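Local coordinates for RNA pseudouridylate synthase domain-containing protein 1 (Homo sapiens, PDB 5VBB) that probably works as an RNA-binding pseudouridine synthase of the RluA family, converting uridine in RNA to pseudouridine, at residues S10-S15 with V222-P227; R16-V21 with C75-K80; R88-R93 with L213-D218. One frame throughout, in Å; residues are numbered along the deposited sequence.

From the N terminus, strand 10-14 first meets strand 221-225 in contact 1, which closes the longest of the three loops, with more than 200 residues between its segments. Contacts 2 and 3 are both nested inside it and follow each other in series. Contact 2 closes the shorter loop, pairing strand 18-23, the next strand in the chain, with strand 73-77. Helix 80-91 follows directly, and in contact 3 its end packs on strand 208-216, which hydrogen-bonds to strand 221-225 of contact 1. The four-stranded sheet of 10-14 and 18-23, helix 80-91 and the larger sheet of 208-216 and 221-225 are thus joined: Val222 touches Phe18, and Ile215 touches Cys75.

Contact 1: S10-S15 with V222-P227; sequences SIVYRS and VEVCTP
Tyr13 holds CG anti to its backbone N (chi1 -179°) and Val222 does the same with CG1 (chi1 177°), which carries Tyr13 CG toward strand 221-225 and the Val222 methyl toward the tyrosine. CG1 lies over the centre of one ring face, 4.2 Å from the Tyr13 centroid and 10° off the normal, a CH-pi contact. Val224 meets the base of the same side chain: its CG1 is 3.5 Å from Tyr13 CB and also approaches CD2 obliquely. Val12, one residue earlier, crosses Val224 at about a right angle, with Val12 CG2 4.0 Å from Val224 CG2. At the margin, Val12 CG1 lies 4.4 Å from Pro227 CD. No hydrogen bond links the two segments, and the join rests on apolar surfaces. The phenol oxygen of Tyr13 has its polar partner in Glu220, which also bonds to Ser15 OG. Both Val12 and Tyr13 face Val20, a classic beta bulge that turns their two consecutive side chains toward 222-227. The contact thus lays edge strand 10-14 of the four-stranded sheet against strand 221-225 of the larger sheet, which pairs with strand 208-216; Val222 also packs on strand 18-23, and Val224 on Ala73 of strand 73-77.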
# COMPACT_ATOMS: atom_id res chain seq x y z
N SER A 10 14.28 -2.68 -8.01
CA SER A 10 13.55 -2.04 -9.08
C SER A 10 13.39 -0.58 -8.77
O SER A 10 12.79 -0.24 -7.75
CB SER A 10 12.19 -2.69 -9.24
OG SER A 10 11.44 -1.99 -10.21
N ILE A 11 13.92 0.27 -9.64
CA ILE A 11 13.87 1.71 -9.49
C ILE A 11 12.79 2.24 -10.44
O ILE A 11 12.73 1.83 -11.59
CB ILE A 11 15.26 2.31 -9.76
CG1 ILE A 11 16.32 1.74 -8.73
CG2 ILE A 11 15.23 3.86 -9.75
N VAL A 12 11.95 3.14 -9.96
CA VAL A 12 10.89 3.68 -10.81
C VAL A 12 11.04 5.18 -11.02
O VAL A 12 10.29 5.73 -11.80
CB VAL A 12 9.48 3.31 -10.27
CG1 VAL A 12 9.30 1.81 -10.32
CG2 VAL A 12 9.25 3.82 -8.86
N TYR A 13 12.01 5.81 -10.37
CA TYR A 13 12.23 7.23 -10.45
C TYR A 13 13.59 7.52 -9.86
O TYR A 13 13.89 7.08 -8.74
CB TYR A 13 11.14 7.95 -9.64
CG TYR A 13 11.23 9.45 -9.64
CD1 TYR A 13 12.20 10.11 -8.90
CD2 TYR A 13 10.22 10.23 -10.20
CE1 TYR A 13 12.26 11.49 -8.84
CE2 TYR A 13 10.24 11.61 -10.10
CZ TYR A 13 11.29 12.24 -9.48
OH TYR A 13 11.29 13.60 -9.40
N ARG A 14 14.42 8.30 -10.57
CA ARG A 14 15.72 8.68 -10.03
C ARG A 14 16.02 10.07 -10.53
O ARG A 14 15.96 10.32 -11.73
CB ARG A 14 16.81 7.67 -10.43
CG ARG A 14 18.30 8.06 -10.19
CD ARG A 14 18.86 7.63 -8.86
NE ARG A 14 20.25 8.08 -8.66
CZ ARG A 14 21.34 7.50 -9.19
NH1 ARG A 14 21.22 6.45 -9.99
NH2 ARG A 14 22.55 8.00 -8.94
N SER A 15 16.29 10.97 -9.60
CA SER A 15 16.72 12.32 -9.84
C SER A 15 18.03 12.55 -9.07
O SER A 15 18.57 11.62 -8.47
CB SER A 15 15.66 13.33 -9.39
OG SER A 15 15.61 13.44 -7.98
N VAL A 222 7.95 14.80 -6.72
CA VAL A 222 8.29 13.39 -6.89
C VAL A 222 6.98 12.69 -7.10
O VAL A 222 6.21 12.61 -6.16
CB VAL A 222 9.02 12.81 -5.66
CG1 VAL A 222 9.31 11.31 -5.83
CG2 VAL A 222 10.28 13.60 -5.36
N GLU A 223 6.69 12.24 -8.34
CA GLU A 223 5.41 11.61 -8.62
C GLU A 223 5.61 10.31 -9.36
O GLU A 223 6.23 10.30 -10.43
CB GLU A 223 4.54 12.58 -9.40
CG GLU A 223 3.22 12.01 -9.89
CD GLU A 223 2.34 13.03 -10.56
OE1 GLU A 223 2.86 14.11 -10.95
OE2 GLU A 223 1.13 12.77 -10.68
N VAL A 224 5.13 9.20 -8.81
CA VAL A 224 5.33 7.94 -9.49
C VAL A 224 4.05 7.16 -9.47
O VAL A 224 3.20 7.30 -8.57
CB VAL A 224 6.55 7.09 -8.98
CG1 VAL A 224 7.75 7.96 -8.66
CG2 VAL A 224 6.21 6.23 -7.77
N CYS A 225 3.92 6.38 -10.52
CA CYS A 225 2.88 5.44 -10.74
C CYS A 225 3.56 4.19 -11.22
O CYS A 225 3.96 4.10 -12.37
CB CYS A 225 1.87 5.96 -11.75
SG CYS A 225 0.30 5.14 -11.62
N THR A 226 3.78 3.26 -10.29
CA THR A 226 4.51 2.04 -10.57
C THR A 226 3.70 1.08 -11.44
O THR A 226 2.47 1.19 -11.50
CB THR A 226 4.82 1.25 -9.28
OG1 THR A 226 3.63 0.59 -8.85
CG2 THR A 226 5.42 2.08 -8.18
N PRO A 227 4.36 0.04 -12.00
CA PRO A 227 3.61 -1.00 -12.72
C PRO A 227 2.65 -1.74 -11.78
O PRO A 227 2.89 -1.85 -10.58
CB PRO A 227 4.70 -1.97 -13.19
CG PRO A 227 5.95 -1.19 -13.20
CD PRO A 227 5.81 -0.25 -12.03

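Contact 2: R16-V21 with C75-K80; sequences RDFLVV and CVALNK
This is an antiparallel strand pairing in the four-stranded sheet, running from Val20-Cys75 to Phe18-Ala77 and finished by a polar link between Asp17 and Asn79. Leu19 and Val76 form the hydrogen-bonded pair: Leu19 N donates to Val76 O at 2.9 Å, and Val76 N returns to Leu19 O at 2.7 Å. Non-hydrogen-bonded pairs flank it, Phe18 with Ala77 and Val20 with Cys75. Their side chains share one face, where Phe18 CD1 lies 3.6 Å from Cys75 SG in an oblique sulfur-aromatic contact and Phe18 CE1 rests 3.9 Å from Ala77 CB. On the other face, Leu19 CB meets Val76 CB and the CD2 methyl of Leu78.

Beyond the strands, Leu78 N donates to Asp17 O at 2.9 Å, from above the carbonyl plane. Asn79 ND2 then gives a nearly straight bond (168°) of 2.8 Å to Asp17 OD1, which accepts with its anti lone pair. The acceptor lies in the amide plane, although carboxylate and amide are turned 73° apart. A water accepts a second bond from Asn79 ND2, 2.8 Å away, and donates to Arg16 O. Asn79 OD1 accepts from Ala82 N as the N-cap of the next helix, so three bonds fix the rotation of the amide.

Helix 80-91 starts here and sets Ala82 against Phe18 and Ala77, strand 10-14 flanks 18-23 on its outer side, and strand 221-225 covers the face that carries Phe18 and Val20.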
# COMPACT_ATOMS: atom_id res chain seq x y z
N ARG A 16 18.53 13.78 -9.07
CA ARG A 16 19.72 14.16 -8.31
C ARG A 16 19.46 14.04 -6.80
O ARG A 16 20.36 13.66 -6.06
CB ARG A 16 20.09 15.63 -8.62
CG ARG A 16 20.55 15.85 -10.07
CD ARG A 16 20.35 17.30 -10.55
NE ARG A 16 21.20 18.26 -9.85
CZ ARG A 16 22.52 18.37 -10.00
NH1 ARG A 16 23.16 17.59 -10.86
NH2 ARG A 16 23.21 19.26 -9.29
N ASP A 17 18.23 14.34 -6.38
CA ASP A 17 17.83 14.43 -4.98
C ASP A 17 17.02 13.28 -4.43
O ASP A 17 17.00 13.10 -3.22
CB ASP A 17 16.99 15.70 -4.80
CG ASP A 17 17.79 16.99 -4.85
OD1 ASP A 17 18.92 17.00 -4.32
OD2 ASP A 17 17.28 17.98 -5.38
N PHE A 18 16.27 12.56 -5.28
CA PHE A 18 15.40 11.50 -4.83
C PHE A 18 15.54 10.26 -5.65
O PHE A 18 15.81 10.31 -6.84
CB PHE A 18 13.93 11.95 -4.86
CG PHE A 18 13.64 13.06 -3.89
CD1 PHE A 18 13.50 12.80 -2.54
CD2 PHE A 18 13.56 14.37 -4.32
CE1 PHE A 18 13.16 13.81 -1.66
CE2 PHE A 18 13.29 15.40 -3.43
CZ PHE A 18 13.07 15.11 -2.10
N LEU A 19 15.22 9.15 -5.01
CA LEU A 19 15.18 7.84 -5.61
C LEU A 19 13.88 7.20 -5.10
O LEU A 19 13.62 7.27 -3.91
CB LEU A 19 16.41 7.07 -5.12
CG LEU A 19 16.51 5.61 -5.40
CD1 LEU A 19 16.37 5.33 -6.86
CD2 LEU A 19 17.84 5.10 -4.93
N VAL A 20 13.08 6.62 -5.99
CA VAL A 20 11.85 5.89 -5.61
C VAL A 20 12.04 4.47 -6.08
O VAL A 20 12.22 4.22 -7.27
CB VAL A 20 10.52 6.47 -6.14
CG1 VAL A 20 9.31 5.73 -5.55
CG2 VAL A 20 10.41 7.95 -5.86
N VAL A 21 11.93 3.53 -5.14
CA VAL A 21 12.05 2.12 -5.47
C VAL A 21 10.66 1.53 -5.52
O VAL A 21 9.73 2.08 -4.93
CB VAL A 21 12.97 1.33 -4.48
CG1 VAL A 21 14.37 1.94 -4.43
CG2 VAL A 21 12.38 1.27 -3.08
N CYS A 75 10.02 6.30 -1.38
CA CYS A 75 10.89 7.41 -1.70
C CYS A 75 12.07 7.56 -0.71
O CYS A 75 11.86 7.61 0.50
CB CYS A 75 10.08 8.69 -1.77
SG CYS A 75 11.05 10.13 -2.23
N VAL A 76 13.29 7.66 -1.24
CA VAL A 76 14.55 7.78 -0.50
C VAL A 76 15.15 9.13 -0.89
O VAL A 76 15.27 9.40 -2.09
CB VAL A 76 15.51 6.62 -0.90
CG1 VAL A 76 16.81 6.68 -0.13
CG2 VAL A 76 14.82 5.25 -0.76
N ALA A 77 15.52 9.96 0.08
CA ALA A 77 16.14 11.26 -0.19
C ALA A 77 17.65 11.03 -0.18
O ALA A 77 18.13 10.29 0.67
CB ALA A 77 15.74 12.30 0.86
N LEU A 78 18.39 11.63 -1.14
CA LEU A 78 19.83 11.41 -1.32
C LEU A 78 20.68 12.53 -0.70
O LEU A 78 21.91 12.49 -0.81
CB LEU A 78 20.14 11.26 -2.83
CG LEU A 78 19.24 10.24 -3.55
CD1 LEU A 78 19.48 10.22 -5.04
CD2 LEU A 78 19.42 8.84 -2.97
N ASN A 79 20.05 13.51 -0.03
CA ASN A 79 20.79 14.56 0.69
C ASN A 79 19.90 15.14 1.77
O ASN A 79 18.68 14.90 1.78
CB ASN A 79 21.37 15.62 -0.23
CG ASN A 79 20.46 16.18 -1.27
OD1 ASN A 79 19.71 17.12 -1.02
ND2 ASN A 79 20.57 15.70 -2.50
N LYS A 80 20.53 15.87 2.70
CA LYS A 80 19.89 16.46 3.89
C LYS A 80 18.82 17.49 3.53
O LYS A 80 17.80 17.53 4.20
CB LYS A 80 20.96 17.10 4.82
O HOH W 1 22.39 14.30 -4.03

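Contact 3: R88-R93 with L213-D218; sequences RCFKER and LRIPTD. With SO4 (sulfate ion), chain C.
A Schellman motif ends helix 80-91, and the last turn of the helix sets Cys89 and Phe90 against Ile215 and Pro216 at the end of strand 208-216. Cys89 keeps SG beside its backbone N (chi1 -59°); the sulfur lies 3.4 Å from Pro216 O and also touches Pro216 CD and Thr217 CG2. Ile215 divides its branches between the two helix residues: its CG2 is 4.0 Å from Cys89 CB, while its CD1 meets Phe90 CE2 obliquely at 3.9 Å. An alanine in place of Ile215 would probably leave a gap beside Phe90 CE2 and CZ and next to Cys89 CB, since CD1, CG1 and CG2 make these contacts. The same CD1 packs on Cys75 of strand 73-77, and Phe90 also stacks its ring with His64.

In the Schellman motif, Arg93 is the C-prime residue, with positive phi (56°): Arg93 N bonds to Phe90 O at 3.0 Å and Arg94 N to Cys89 O. On the strand side, Pro216 is the centre of an inverse gamma turn, and Arg94 also donates to Pro216 O.

Nearer the surface, Arg88 NH1 and Asp218 OD2 form a long salt bridge of 3.6 Å; the carboxylate oxygen comes in the guanidinium plane, with the two flat groups 62° apart. The Arg93 guanidinium folds back to Lys91, where NH2 donates to Lys91 O at 2.8 Å. Its opposite edge grips a sulfate ion, probably from the crystallisation liquor, with NH1 2.7 Å from sulfate O2 and NE bonding to sulfate O4; Gly171 and Arg172 bind this ion too.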
# COMPACT_ATOMS: atom_id res chain seq x y z
N ARG A 88 8.89 17.73 5.44
CA ARG A 88 7.89 18.81 5.52
C ARG A 88 6.55 18.39 4.87
O ARG A 88 5.52 18.52 5.52
CB ARG A 88 8.42 20.12 4.89
CG ARG A 88 8.55 21.26 5.88
CD ARG A 88 9.41 22.38 5.33
NE ARG A 88 10.84 22.08 5.44
CZ ARG A 88 11.74 22.12 4.45
NH1 ARG A 88 11.37 22.45 3.22
NH2 ARG A 88 13.01 21.83 4.70
N CYS A 89 6.57 17.83 3.63
CA CYS A 89 5.32 17.38 2.95
C CYS A 89 4.58 16.35 3.76
O CYS A 89 3.35 16.42 3.81
CB CYS A 89 5.60 16.84 1.55
SG CYS A 89 6.39 18.02 0.46
N PHE A 90 5.28 15.38 4.35
CA PHE A 90 4.60 14.34 5.12
C PHE A 90 3.99 14.90 6.41
O PHE A 90 2.81 14.69 6.66
CB PHE A 90 5.54 13.16 5.44
CG PHE A 90 5.73 12.23 4.26
CD1 PHE A 90 4.82 11.23 3.99
CD2 PHE A 90 6.78 12.41 3.39
CE1 PHE A 90 4.98 10.39 2.89
CE2 PHE A 90 6.93 11.59 2.27
CZ PHE A 90 6.02 10.59 2.02
N LYS A 91 4.78 15.67 7.16
CA LYS A 91 4.37 16.28 8.44
C LYS A 91 3.23 17.29 8.24
O LYS A 91 2.35 17.39 9.10
CB LYS A 91 5.57 16.92 9.17
CG LYS A 91 5.83 16.37 10.57
CD LYS A 91 4.92 16.99 11.61
CE LYS A 91 5.20 16.51 13.02
N GLU A 92 3.20 17.98 7.10
CA GLU A 92 2.11 18.90 6.76
C GLU A 92 0.95 18.23 6.02
O GLU A 92 0.03 18.94 5.60
CB GLU A 92 2.64 20.05 5.93
CG GLU A 92 3.57 20.93 6.73
CD GLU A 92 4.21 22.03 5.91
OE1 GLU A 92 3.84 22.18 4.72
OE2 GLU A 92 5.10 22.72 6.45
N ARG A 93 0.97 16.90 5.86
CA ARG A 93 -0.07 16.12 5.21
C ARG A 93 -0.35 16.59 3.77
O ARG A 93 -1.50 16.68 3.38
CB ARG A 93 -1.38 16.13 6.04
CG ARG A 93 -1.42 15.10 7.15
CD ARG A 93 -0.54 15.52 8.31
NE ARG A 93 -0.82 14.71 9.50
CZ ARG A 93 -0.18 14.83 10.66
NH1 ARG A 93 -0.52 14.06 11.69
NH2 ARG A 93 0.81 15.71 10.80
N LEU A 213 2.35 7.58 -5.77
CA LEU A 213 2.95 8.40 -4.72
C LEU A 213 3.31 9.76 -5.30
O LEU A 213 3.89 9.83 -6.36
CB LEU A 213 4.17 7.68 -4.13
CG LEU A 213 5.05 8.44 -3.11
CD1 LEU A 213 4.32 8.61 -1.77
CD2 LEU A 213 6.40 7.69 -2.91
N ARG A 214 2.89 10.83 -4.65
CA ARG A 214 3.20 12.19 -5.08
C ARG A 214 3.65 12.95 -3.86
O ARG A 214 2.88 13.03 -2.91
CB ARG A 214 1.98 12.86 -5.70
CG ARG A 214 2.32 14.18 -6.41
CD ARG A 214 1.13 15.12 -6.46
NE ARG A 214 -0.03 14.52 -7.10
CZ ARG A 214 -1.27 15.01 -7.10
NH1 ARG A 214 -1.54 16.15 -6.48
NH2 ARG A 214 -2.24 14.36 -7.72
N ILE A 215 4.89 13.51 -3.89
CA ILE A 215 5.49 14.24 -2.78
C ILE A 215 5.84 15.64 -3.37
O ILE A 215 6.80 15.77 -4.11
CB ILE A 215 6.71 13.50 -2.24
CG1 ILE A 215 6.36 12.01 -1.90
CG2 ILE A 215 7.28 14.25 -1.02
CD1 ILE A 215 7.50 11.14 -1.55
N PRO A 216 4.98 16.64 -3.13
CA PRO A 216 5.18 17.96 -3.77
C PRO A 216 6.18 18.81 -3.01
O PRO A 216 5.81 19.78 -2.35
CB PRO A 216 3.77 18.54 -3.76
CG PRO A 216 3.17 18.00 -2.49
CD PRO A 216 3.72 16.60 -2.36
N THR A 217 7.47 18.47 -3.12
CA THR A 217 8.52 19.21 -2.39
C THR A 217 8.78 20.58 -3.04
O THR A 217 8.44 20.82 -4.19
CB THR A 217 9.84 18.41 -2.26
OG1 THR A 217 10.59 18.48 -3.48
CG2 THR A 217 9.64 16.97 -1.83
N ASP A 218 9.43 21.46 -2.27
CA ASP A 218 9.77 22.83 -2.72
C ASP A 218 10.54 22.85 -4.05
O ASP A 218 10.22 23.67 -4.91
CB ASP A 218 10.55 23.58 -1.64
CG ASP A 218 11.78 22.89 -1.08
OD1 ASP A 218 12.15 21.82 -1.60
OD2 ASP A 218 12.37 23.42 -0.11
S SO4 C . -2.79 11.46 9.84
O1 SO4 C . -4.24 11.48 10.06
O2 SO4 C . -2.14 12.08 10.96
O3 SO4 C . -2.28 10.12 9.77
O4 SO4 C . -2.47 12.16 8.59